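Local coordinates for Alpha/beta hydrolase fold protein (Ochrobactrum, PDB 4G9E) that hydrolyses N-acyl homoserine lactones, the signals of bacterial quorum sensing, as an AHL-lactonase of the alpha/beta-hydrolase fold, at residues A[119-125]-A[209-215]; A[240-244]-A[257-261]. One frame throughout, in Å; residues are numbered along the deposited sequence. Where two conformers were deposited one is given.

Coming from the N terminus, the chain lays strand 120-124 beside strand 97-101; it then leaves through several helices and returns at strand 211-216, where contact 1 closes a loop of 83 intervening residues. Contact 2 follows in series, a short closure in which edge strand 241-243 is covered by helix 255-270. Neither contact encloses the other, yet they meet inside one sheet: Asn215 O and Val213 O probably accept hydrogen bonds from Ile243 N and His241 N. Together they tie the last three strands to the final helix.

Contact 1: A[119-125]-A[209-215]; sequences RGLMITG and LPIAVVN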
ATOM      1  N   ARG A 119       3.389 -14.544   2.275  1.00  8.61           N
ATOM      2  CA  ARG A 119       4.387 -14.921   3.267  1.00  8.79           C
ATOM      3  C   ARG A 119       4.533 -13.921   4.399  1.00  7.96           C
ATOM      4  O   ARG A 119       5.088 -14.237   5.444  1.00  9.36           O
ATOM      5  CB  ARG A 119       5.720 -15.262   2.613  1.00 10.66           C
ATOM      6  CG  ARG A 119       5.663 -16.686   2.066  1.00 14.08           C
ATOM      7  CD  ARG A 119       6.984 -17.237   1.621  1.00 16.91           C
ATOM      8  NE  ARG A 119       7.312 -16.793   0.276  1.00 17.09           N
ATOM      9  CZ  ARG A 119       8.412 -17.159  -0.370  1.00 18.01           C
ATOM     10  NH1 ARG A 119       9.276 -17.984   0.212  1.00 18.54           N
ATOM     11  NH2 ARG A 119       8.645 -16.709  -1.594  1.00 18.98           N
ATOM     12  N   GLY A 120       4.014 -12.716   4.195  1.00  7.57           N
ATOM     13  CA  GLY A 120       4.013 -11.695   5.220  1.00  7.27           C
ATOM     14  C   GLY A 120       3.384 -10.449   4.637  1.00  6.61           C
ATOM     15  O   GLY A 120       3.316 -10.315   3.415  1.00  7.14           O
ATOM     16  N   LEU A 121       2.945  -9.546   5.508  1.00  6.78           N
ATOM     17  CA  LEU A 121       2.381  -8.264   5.096  1.00  6.75           C
ATOM     18  C   LEU A 121       3.027  -7.165   5.913  1.00  6.58           C
ATOM     19  O   LEU A 121       2.991  -7.228   7.144  1.00  6.91           O
ATOM     20  CB  LEU A 121       0.874  -8.254   5.356  1.00  7.10           C
ATOM     21  CG  LEU A 121       0.154  -6.918   5.165  1.00  7.02           C
ATOM     22  CD1 LEU A 121       0.203  -6.488   3.718  1.00  7.86           C
ATOM     23  CD2 LEU A 121      -1.295  -7.039   5.626  1.00  8.28           C
ATOM     24  N   MET A 122       3.615  -6.173   5.243  1.00  6.24           N
ATOM     25  CA  MET A 122       4.091  -4.967   5.924  1.00  6.49           C
ATOM     26  C   MET A 122       3.183  -3.812   5.533  1.00  6.27           C
ATOM     27  O   MET A 122       2.909  -3.624   4.347  1.00  6.82           O
ATOM     28  CB  MET A 122       5.544  -4.642   5.551  1.00  7.44           C
ATOM     29  CG  MET A 122       6.042  -3.343   6.202  1.00  7.49           C
ATOM     30  SD  MET A 122       7.754  -2.925   5.831  1.00  8.51           S
ATOM     31  CE  MET A 122       8.587  -4.128   6.865  1.00  9.36           C
ATOM     32  N   ILE A 123       2.723  -3.063   6.531  1.00  6.39           N
ATOM     33  CA  ILE A 123       1.853  -1.915   6.297  1.00  6.63           C
ATOM     34  C   ILE A 123       2.475  -0.638   6.846  1.00  7.57           C
ATOM     35  O   ILE A 123       2.953  -0.590   7.993  1.00  7.82           O
ATOM     36  CB  ILE A 123       0.430  -2.145   6.862  1.00  7.72           C
ATOM     37  CG1 ILE A 123       0.453  -2.445   8.366  1.00  8.38           C
ATOM     38  CG2 ILE A 123      -0.264  -3.270   6.091  1.00  8.87           C
ATOM     39  CD1 ILE A 123      -0.938  -2.530   9.005  1.00  9.35           C
ATOM     40  N   THR A 124       2.474   0.387   5.999  1.00  6.73           N
ATOM     41  CA  THR A 124       3.063   1.680   6.299  1.00  7.07           C
ATOM     42  C   THR A 124       2.045   2.742   5.931  1.00  7.28           C
ATOM     43  O   THR A 124       1.526   2.749   4.813  1.00  7.68           O
ATOM     44  CB  THR A 124       4.342   1.883   5.466  1.00  8.46           C
ATOM     45  OG1 THR A 124       5.360   0.993   5.940  1.00  8.42           O
ATOM     46  CG2 THR A 124       4.840   3.329   5.526  1.00  9.92           C
ATOM     47  N   GLY A 125       1.747   3.636   6.867  1.00  7.71           N
ATOM     48  CA  GLY A 125       0.748   4.662   6.628  1.00  8.02           C
ATOM     49  C   GLY A 125      -0.678   4.153   6.740  1.00  8.01           C
ATOM     50  O   GLY A 125      -1.592   4.777   6.215  1.00  8.35           O
ATOM     51  N   LEU A 209      -0.326 -14.891   9.750  1.00 10.78           N
ATOM     52  CA  LEU A 209       0.907 -14.539   9.046  1.00 11.11           C
ATOM     53  C   LEU A 209       1.597 -13.360   9.730  1.00  9.64           C
ATOM     54  O   LEU A 209       0.965 -12.579  10.442  1.00  9.72           O
ATOM     55  CB  LEU A 209       0.658 -14.236   7.563  1.00 11.65           C
ATOM     56  CG  LEU A 209       0.327 -12.797   7.160  1.00 10.76           C
ATOM     57  CD1 LEU A 209       0.298 -12.642   5.648  1.00 12.10           C
ATOM     58  CD2 LEU A 209      -0.988 -12.347   7.779  1.00 11.37           C
ATOM     59  N   PRO A 210       2.912 -13.231   9.531  1.00  9.12           N
ATOM     60  CA  PRO A 210       3.591 -12.076  10.116  1.00  9.28           C
ATOM     61  C   PRO A 210       3.079 -10.777   9.510  1.00  8.54           C
ATOM     62  O   PRO A 210       3.020 -10.642   8.285  1.00  8.58           O
ATOM     63  CB  PRO A 210       5.058 -12.290   9.718  1.00 10.56           C
ATOM     64  CG  PRO A 210       5.171 -13.742   9.399  1.00 12.17           C
ATOM     65  CD  PRO A 210       3.844 -14.118   8.816  1.00 10.90           C
ATOM     66  N   ILE A 211       2.736  -9.831  10.374  1.00  7.67           N
ATOM     67  CA  ILE A 211       2.397  -8.487   9.935  1.00  7.28           C
ATOM     68  C   ILE A 211       3.391  -7.515  10.554  1.00  7.15           C
ATOM     69  O   ILE A 211       3.554  -7.471  11.773  1.00  8.00           O
ATOM     70  CB  ILE A 211       0.942  -8.088  10.291  1.00  7.62           C
ATOM     71  CG1 ILE A 211      -0.042  -9.005   9.555  1.00  8.18           C
ATOM     72  CG2 ILE A 211       0.715  -6.632   9.914  1.00  9.24           C
ATOM     73  CD1 ILE A 211      -1.510  -8.781   9.914  1.00  8.90           C
ATOM     74  N   ALA A 212       4.064  -6.759   9.693  1.00  7.17           N
ATOM     75  CA  ALA A 212       5.010  -5.740  10.120  1.00  7.60           C
ATOM     76  C   ALA A 212       4.370  -4.378   9.974  1.00  7.38           C
ATOM     77  O   ALA A 212       3.636  -4.121   9.015  1.00  7.72           O
ATOM     78  CB  ALA A 212       6.271  -5.806   9.274  1.00  8.00           C
ATOM     79  N   VAL A 213       4.670  -3.499  10.921  1.00  7.33           N
ATOM     80  CA  VAL A 213       4.104  -2.160  10.935  1.00  7.71           C
ATOM     81  C   VAL A 213       5.264  -1.178  11.053  1.00  8.04           C
ATOM     82  O   VAL A 213       6.021  -1.223  12.026  1.00  8.60           O
ATOM     83  CB  VAL A 213       3.139  -1.976  12.121  1.00  8.16           C
ATOM     84  CG1 VAL A 213       2.580  -0.560  12.150  1.00  9.96           C
ATOM     85  CG2 VAL A 213       2.009  -2.995  12.061  1.00  9.40           C
ATOM     86  N   VAL A 214       5.422  -0.319  10.049  1.00  7.35           N
ATOM     87  CA  VAL A 214       6.534   0.634   9.998  1.00  7.70           C
ATOM     88  C   VAL A 214       5.987   1.985   9.554  1.00  7.94           C
ATOM     89  O   VAL A 214       5.349   2.084   8.499  1.00  8.28           O
ATOM     90  CB  VAL A 214       7.611   0.181   8.991  1.00  8.94           C
ATOM     91  CG1 VAL A 214       8.721   1.217   8.889  1.00 10.48           C
ATOM     92  CG2 VAL A 214       8.180  -1.189   9.374  1.00  9.20           C
ATOM     93  N   ASN A 215       6.221   3.022  10.355  1.00  8.42           N
ATOM     94  CA  ASN A 215       5.710   4.359  10.048  1.00  8.55           C
ATOM     95  C   ASN A 215       6.737   5.434  10.309  1.00  9.33           C
ATOM     96  O   ASN A 215       7.638   5.262  11.130  1.00 10.01           O
ATOM     97  CB  ASN A 215       4.475   4.682  10.882  1.00  8.63           C
ATOM     98  CG  ASN A 215       3.250   3.992  10.360  1.00  8.49           C
ATOM     99  OD1 ASN A 215       2.697   4.396   9.341  1.00  8.99           O
ATOM    100  ND2 ASN A 215       2.834   2.929  11.028  1.00  9.14           N
TER
HETATM  101  O   HOH W   1       0.983   1.336   9.169  0.94  7.92           O
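Strands 120-124 and 211-215 run parallel, their short axes 4.6 Å apart at 19°, and four alternating backbone hydrogen bonds join them: Leu121 N to Pro210 O, Ala212 N to Leu121 O, Ile123 N to Ala212 O and Val214 N to Ile123 O. One face of the pair carries Met122 and Ala212. The Met122 chain runs straight through CG and SD, then bends at chi3 (-74°), which lays CE against Ala212 CB at 3.7 Å and against Val214 CG2 at 3.9 Å. Phe265 of helix 255-270 packs over this face. Leu121, Ile123, Ile211 and Val213 occupy the other face, where Ile123 and Val213 lie side by side with CG1 of the former 4.0 Å from CG2 of the latter. Near the C-terminal ends side chains take over the bonding. Thr124 OG1 donates to Val214 O across 2.8 Å, reaching it from a position tilted 23° out of the carbonyl plane. Asn215 uses both ends of its amide: OD1 accepts from Gly125 N at 2.8 Å, while ND2 donates to a water that makes a weak bond to Ile123 O. Gly125 O accepts a hydrogen bond from Ser102 OG, the serine of a probable nucleophile elbow. The chemistry thus changes along the pair, from regular backbone pairing between apolar layers to side-chain bonds that hold the strand ends together beside the probable catalytic serine, with the amide of Asn215 held directly through its oxygen and, less firmly, through its nitrogen by way of the water.

Contact 2: A[240-244]-A[257-261]; sequences THVID and EFDAY
This is a strand-to-helix contact at one border of the sheet, where His241 and Ile243 of edge strand 241-243 meet Tyr261, Glu257 and Phe258 of helix 255-270. The short axes pass 9.9 Å apart and run nearly antiparallel, at 160°. His241 and Ile243, two residues apart on the strand, direct their side chains to the helix, whereas the intervening Val242 points away. His241 has two conformers; in the one described here, Tyr261 CE1 sits over one face of the imidazole, off-centre near the ring's periphery and 3.3 Å from ND1. The two rings remain oblique, with planes at 41°, and His241 CB adds an off-centre CH-pi contact to the phenol. Trp236 meets this imidazole as well.

Ile243 meets Glu257, Phe258 and Tyr261. Its CG1 branch lies beside the backbone N (chi1 -64°) and carries CD1 toward the helix backbone, 3.8 Å from Phe258 CA, while CG1 itself approaches Tyr261 CE2. The CG2 branch instead lies against the Glu257 carboxylate, 3.5 Å from CD. Glu257 reaches it on an extended chain and runs alongside Ile243, the two pointing opposite ways.

No direct hydrogen bond crosses; waters make the polar link. One, in the plane of the Tyr261 ring at its edge, accepts from OH over an unusually short distance and donates to Val242 O and Glu257 OE1. Another connects Glu257 OE2 to Asp244 O, so the carboxylate is linked through water to the backbone of the strand and of the residue just beyond it. A further bridge, from OE1 to Asp244 N, is too short to be more than doubtful. The Asp244 carboxylate itself turns to a salt bridge with Arg217. An edge strand followed by a C-terminal helix, packed against one face of the sheet and nearly antiparallel to the strand, is the closing beta-alpha unit of the alpha/beta-hydrolase fold.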
ATOM      1  N   THR A 240       5.291  -2.108  16.921  1.00 11.41           N
ATOM      2  CA  THR A 240       5.206  -1.247  15.758  1.00 11.38           C
ATOM      3  C   THR A 240       6.481  -0.403  15.712  1.00 12.39           C
ATOM      4  O   THR A 240       7.022  -0.029  16.752  1.00 17.54           O
ATOM      5  CB  THR A 240       3.914  -0.393  15.758  1.00 12.00           C
ATOM      6  OG1 THR A 240       3.908   0.496  16.881  1.00 14.12           O
ATOM      7  CG2 THR A 240       2.693  -1.296  15.835  1.00 11.74           C
ATOM      8  N   HIS A 241       6.973  -0.147  14.505  1.00  9.49           N
ATOM      9  CA  HIS A 241       8.253   0.522  14.290  0.51 10.23           C
ATOM     10  C   HIS A 241       8.042   1.952  13.821  1.00  9.03           C
ATOM     11  O   HIS A 241       7.122   2.223  13.037  1.00  9.65           O
ATOM     12  CB  HIS A 241       9.068  -0.225  13.232  0.51 11.49           C
ATOM     13  CG  HIS A 241       9.586  -1.555  13.683  0.51 12.92           C
ATOM     14  ND1 HIS A 241      10.491  -1.693  14.712  0.51 13.39           N
ATOM     15  CD2 HIS A 241       9.348  -2.807  13.223  0.51 13.70           C
ATOM     16  CE1 HIS A 241      10.777  -2.971  14.879  0.51 14.21           C
ATOM     17  NE2 HIS A 241      10.098  -3.668  13.987  0.51 14.62           N
ATOM     18  N   VAL A 242       8.901   2.856  14.284  1.00 10.04           N
ATOM     19  CA  VAL A 242       8.784   4.264  13.959  1.00  9.77           C
ATOM     20  C   VAL A 242      10.141   4.798  13.508  1.00 11.04           C
ATOM     21  O   VAL A 242      11.158   4.592  14.174  1.00 13.23           O
ATOM     22  CB  VAL A 242       8.260   5.062  15.176  1.00 11.62           C
ATOM     23  CG1 VAL A 242       8.230   6.547  14.881  1.00 12.54           C
ATOM     24  CG2 VAL A 242       6.872   4.560  15.576  1.00 13.42           C
ATOM     25  N   ILE A 243      10.143   5.472  12.364  1.00 10.58           N
ATOM     26  CA  ILE A 243      11.345   6.050  11.779  1.00 11.51           C
ATOM     27  C   ILE A 243      11.353   7.565  11.966  1.00 12.32           C
ATOM     28  O   ILE A 243      10.433   8.254  11.543  1.00 12.60           O
ATOM     29  CB  ILE A 243      11.421   5.713  10.279  1.00 11.51           C
ATOM     30  CG1 ILE A 243      11.547   4.197  10.082  1.00 12.54           C
ATOM     31  CG2 ILE A 243      12.568   6.470   9.616  1.00 13.44           C
ATOM     32  CD1 ILE A 243      11.379   3.744   8.644  1.00 13.59           C
ATOM     33  N   ASP A 244      12.392   8.085  12.609  1.00 14.13           N
ATOM     34  CA  ASP A 244      12.514   9.525  12.801  1.00 16.99           C
ATOM     35  C   ASP A 244      12.722  10.234  11.465  1.00 17.50           C
ATOM     36  O   ASP A 244      13.240   9.649  10.519  1.00 18.51           O
ATOM     37  CB  ASP A 244      13.705   9.852  13.704  1.00 19.65           C
ATOM     38  CG  ASP A 244      13.541   9.337  15.123  1.00 22.52           C
ATOM     39  OD1 ASP A 244      12.437   8.883  15.484  1.00 24.72           O
ATOM     40  OD2 ASP A 244      14.530   9.411  15.887  1.00 25.59           O
ATOM     41  N   GLU A 257      16.894   3.670   5.983  1.00 10.61           N
ATOM     42  CA  GLU A 257      16.308   3.183   7.225  1.00 11.23           C
ATOM     43  C   GLU A 257      15.078   2.312   6.969  1.00  9.87           C
ATOM     44  O   GLU A 257      14.904   1.256   7.585  1.00 11.45           O
ATOM     45  CB  GLU A 257      15.965   4.335   8.165  1.00 14.48           C
ATOM     46  CG  GLU A 257      15.533   3.862   9.538  1.00 18.44           C
ATOM     47  CD  GLU A 257      15.618   4.942  10.590  1.00 22.67           C
ATOM     48  OE1 GLU A 257      15.046   4.744  11.679  1.00 25.82           O
ATOM     49  OE2 GLU A 257      16.256   5.982  10.332  1.00 23.31           O
ATOM     50  N   PHE A 258      14.224   2.749   6.051  1.00  9.24           N
ATOM     51  CA  PHE A 258      13.063   1.953   5.692  1.00  9.40           C
ATOM     52  C   PHE A 258      13.490   0.598   5.113  1.00  8.75           C
ATOM     53  O   PHE A 258      12.943  -0.447   5.472  1.00  9.13           O
ATOM     54  CB  PHE A 258      12.185   2.701   4.692  1.00  9.86           C
ATOM     55  CG  PHE A 258      11.068   1.855   4.143  1.00  9.58           C
ATOM     56  CD1 PHE A 258       9.874   1.715   4.831  1.00 10.45           C
ATOM     57  CD2 PHE A 258      11.244   1.147   2.965  1.00  9.75           C
ATOM     58  CE1 PHE A 258       8.865   0.896   4.329  1.00 10.61           C
ATOM     59  CE2 PHE A 258      10.260   0.329   2.464  1.00 10.48           C
ATOM     60  CZ  PHE A 258       9.067   0.206   3.141  1.00 11.14           C
ATOM     61  N   ASP A 259      14.467   0.625   4.213  1.00  8.75           N
ATOM     62  CA  ASP A 259      14.922  -0.589   3.552  1.00  9.02           C
ATOM     63  C   ASP A 259      15.512  -1.583   4.542  1.00  9.26           C
ATOM     64  O   ASP A 259      15.444  -2.786   4.311  1.00  9.19           O
ATOM     65  CB  ASP A 259      15.958  -0.287   2.464  1.00  9.65           C
ATOM     66  CG  ASP A 259      15.355   0.328   1.213  1.00 11.08           C
ATOM     67  OD1 ASP A 259      14.116   0.345   1.065  1.00 11.76           O
ATOM     68  OD2 ASP A 259      16.151   0.779   0.356  1.00 12.81           O
ATOM     69  N   ALA A 260      16.110  -1.100   5.629  1.00  9.47           N
ATOM     70  CA  ALA A 260      16.596  -2.011   6.664  1.00  9.66           C
ATOM     71  C   ALA A 260      15.438  -2.854   7.206  1.00  8.75           C
ATOM     72  O   ALA A 260      15.560  -4.073   7.351  1.00  8.89           O
ATOM     73  CB  ALA A 260      17.278  -1.237   7.789  1.00 10.41           C
ATOM     74  N   TYR A 261      14.323  -2.209   7.516  1.00  7.68           N
ATOM     75  CA  TYR A 261      13.152  -2.947   7.977  1.00  7.83           C
ATOM     76  C   TYR A 261      12.596  -3.878   6.901  1.00  7.38           C
ATOM     77  O   TYR A 261      12.298  -5.037   7.171  1.00  7.58           O
ATOM     78  CB  TYR A 261      12.045  -1.995   8.427  1.00  8.59           C
ATOM     79  CG  TYR A 261      12.328  -1.282   9.719  1.00  8.80           C
ATOM     80  CD1 TYR A 261      12.253  -1.946  10.936  1.00 11.08           C
ATOM     81  CD2 TYR A 261      12.658   0.065   9.729  1.00 10.98           C
ATOM     82  CE1 TYR A 261      12.509  -1.289  12.128  1.00 12.63           C
ATOM     83  CE2 TYR A 261      12.908   0.729  10.915  1.00 12.61           C
ATOM     84  CZ  TYR A 261      12.829   0.046  12.109  1.00 12.83           C
ATOM     85  OH  TYR A 261      13.082   0.697  13.293  1.00 16.78           O
TER
HETATM   86  O   HOH W   2      13.576   3.185  13.396  0.58 20.45           O
HETATM   87  O   HOH W   3      14.612   6.465  13.317  0.96 20.10           O
HETATM   88  O   HOH W   4      15.611   8.440   9.884  0.84 33.96           O